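Local coordinates for peroxinectin A (Dictyostelium discoideum, PDB 6ERC), which uses hydrogen peroxide and a haem group to oxidise phenolic donors and, as a secreted peroxidase of a social amoeba, also iodide and thiocyanate, at residues E3-Y7 and R249-R255. Residue numbers count along the deposited sequence, not the author numbering.
Sequences EFRSY and RVFQQSR
How an irregular N-terminal segment can be held against a helix mainly by its two aromatic rings is illustrated by residues 3-7, which are extended through Ser6 (phi -52 to -120°, psi 129 to 170°) and bend at Tyr7 (-89/-14°). They pass over the alpha-helical turns 249-255, closest at Phe4 and Gln252, whose CA atoms lie 7.2 Å apart. Glu3, beyond reach of the helix, forms a salt bridge with Arg470. Phe4, with chi1 m, directs its CA-to-CB bond toward the helix and lays one ring face on Gln252: CB sits 3.6 Å from the ring centroid and 4° off its normal, a CH-pi contact. At the ring edge, Phe4 CZ is 4.1 Å from Gln253 OE1, an oxygen held by Arg249 through NE (3.0 Å) and NH2 (2.8 Å). In this animal haem peroxidase fold the contact joins the start of the chain to the first turns of helix 247-275, away from the haem. The Arg5 side chain leads off to a salt bridge with Asp469, while its carbonyl O lies 2.7 Å from Arg255 NH2, near the guanidinium plane. Ser6 has its CA-to-CB bond directed away and its OG hydrogen-bonded to Thr8. Tyr7, also m, sets its ring against the Arg255 guanidinium, Tyr7 CE1 3.5 Å from Arg255 CZ, each over a face of the other with planes tilted by roughly 30°; Arg255, bent at chi3 (101°), donates from NE to Gln252 OE1 (3.2 Å). The Tyr7 OH reaches Phe251 CE2 at 3.3 Å and comes within 3.0 Å of Gln252 NE2, itself hydrogen-bonded to Glu248.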
# COMPACT_ATOMS: atom_id res chain seq x y z
N GLU A 3 -21.80 0.51 20.10
CA GLU A 3 -20.92 1.47 19.44
C GLU A 3 -20.09 0.77 18.37
O GLU A 3 -19.46 -0.26 18.64
CB GLU A 3 -20.01 2.15 20.45
CG GLU A 3 -19.15 3.26 19.87
CD GLU A 3 -18.19 3.85 20.87
OE1 GLU A 3 -17.87 3.15 21.86
OE2 GLU A 3 -17.75 5.00 20.67
N PHE A 4 -20.10 1.32 17.16
CA PHE A 4 -19.29 0.81 16.07
C PHE A 4 -18.33 1.90 15.59
O PHE A 4 -18.54 3.09 15.82
CB PHE A 4 -20.16 0.33 14.90
CG PHE A 4 -20.95 -0.90 15.21
CD1 PHE A 4 -20.37 -2.16 15.10
CD2 PHE A 4 -22.27 -0.81 15.63
CE1 PHE A 4 -21.10 -3.29 15.39
CE2 PHE A 4 -23.00 -1.94 15.92
CZ PHE A 4 -22.41 -3.19 15.80
N ARG A 5 -17.27 1.46 14.91
CA ARG A 5 -16.28 2.38 14.37
C ARG A 5 -16.96 3.46 13.53
O ARG A 5 -18.03 3.25 12.96
CB ARG A 5 -15.27 1.64 13.49
CG ARG A 5 -14.32 0.72 14.21
CD ARG A 5 -13.53 -0.06 13.19
NE ARG A 5 -12.51 -0.92 13.77
CZ ARG A 5 -11.26 -0.55 14.02
NH1 ARG A 5 -10.84 0.68 13.75
NH2 ARG A 5 -10.41 -1.42 14.56
N SER A 6 -16.31 4.62 13.46
CA SER A 6 -16.66 5.58 12.44
C SER A 6 -16.04 5.17 11.11
O SER A 6 -15.21 4.26 11.04
CB SER A 6 -16.20 6.98 12.84
OG SER A 6 -16.65 7.94 11.89
N TYR A 7 -16.45 5.85 10.04
CA TYR A 7 -15.86 5.61 8.74
C TYR A 7 -14.63 6.48 8.48
O TYR A 7 -13.87 6.19 7.55
CB TYR A 7 -16.90 5.84 7.64
CG TYR A 7 -18.08 4.91 7.76
CD1 TYR A 7 -17.96 3.56 7.46
CD2 TYR A 7 -19.32 5.38 8.17
CE1 TYR A 7 -19.03 2.71 7.56
CE2 TYR A 7 -20.40 4.53 8.28
CZ TYR A 7 -20.25 3.19 7.98
OH TYR A 7 -21.32 2.33 8.08
N ARG A 249 -28.00 -3.10 11.35
CA ARG A 249 -27.34 -3.93 12.35
C ARG A 249 -26.61 -5.10 11.71
O ARG A 249 -25.50 -5.45 12.12
CB ARG A 249 -28.36 -4.43 13.38
CG ARG A 249 -27.78 -5.35 14.46
CD ARG A 249 -26.71 -4.66 15.30
NE ARG A 249 -26.03 -5.58 16.21
CZ ARG A 249 -26.50 -5.96 17.39
NH1 ARG A 249 -27.67 -5.51 17.84
NH2 ARG A 249 -25.80 -6.81 18.14
N VAL A 250 -27.22 -5.73 10.71
CA VAL A 250 -26.56 -6.84 10.03
C VAL A 250 -25.30 -6.35 9.34
O VAL A 250 -24.26 -7.02 9.36
CB VAL A 250 -27.52 -7.53 9.04
CG1 VAL A 250 -26.82 -8.66 8.31
CG2 VAL A 250 -28.74 -8.05 9.77
N PHE A 251 -25.37 -5.18 8.70
CA PHE A 251 -24.20 -4.64 8.02
C PHE A 251 -23.06 -4.41 9.00
O PHE A 251 -21.94 -4.87 8.78
CB PHE A 251 -24.56 -3.33 7.31
CG PHE A 251 -23.37 -2.57 6.84
CD1 PHE A 251 -22.77 -2.87 5.63
CD2 PHE A 251 -22.83 -1.55 7.61
CE1 PHE A 251 -21.66 -2.18 5.20
CE2 PHE A 251 -21.72 -0.86 7.19
CZ PHE A 251 -21.13 -1.17 5.98
N GLN A 252 -23.33 -3.68 10.09
CA GLN A 252 -22.27 -3.35 11.04
C GLN A 252 -21.63 -4.61 11.62
O GLN A 252 -20.40 -4.71 11.70
CB GLN A 252 -22.82 -2.46 12.15
CG GLN A 252 -23.28 -1.08 11.68
CD GLN A 252 -22.18 -0.30 10.98
OE1 GLN A 252 -21.00 -0.61 11.11
NE2 GLN A 252 -22.57 0.72 10.23
N GLN A 253 -22.45 -5.57 12.04
CA GLN A 253 -21.91 -6.83 12.54
C GLN A 253 -21.07 -7.53 11.48
O GLN A 253 -20.07 -8.17 11.80
CB GLN A 253 -23.05 -7.73 13.02
CG GLN A 253 -23.76 -7.24 14.28
CD GLN A 253 -22.98 -7.47 15.57
OE1 GLN A 253 -23.45 -7.08 16.65
NE2 GLN A 253 -21.81 -8.09 15.49
N SER A 254 -21.47 -7.41 10.21
CA SER A 254 -20.67 -7.98 9.13
C SER A 254 -19.42 -7.15 8.89
O SER A 254 -18.32 -7.70 8.72
CB SER A 254 -21.50 -8.07 7.85
OG SER A 254 -22.63 -8.90 8.04
N ARG A 255 -19.55 -5.82 8.87
CA ARG A 255 -18.39 -4.95 8.75
C ARG A 255 -17.38 -5.24 9.86
O ARG A 255 -16.17 -5.28 9.60
CB ARG A 255 -18.82 -3.48 8.79
CG ARG A 255 -17.65 -2.49 8.81
CD ARG A 255 -18.06 -1.10 8.31
NE ARG A 255 -18.31 -0.15 9.40
CZ ARG A 255 -17.41 0.71 9.87
NH1 ARG A 255 -16.18 0.77 9.37
NH2 ARG A 255 -17.74 1.54 10.86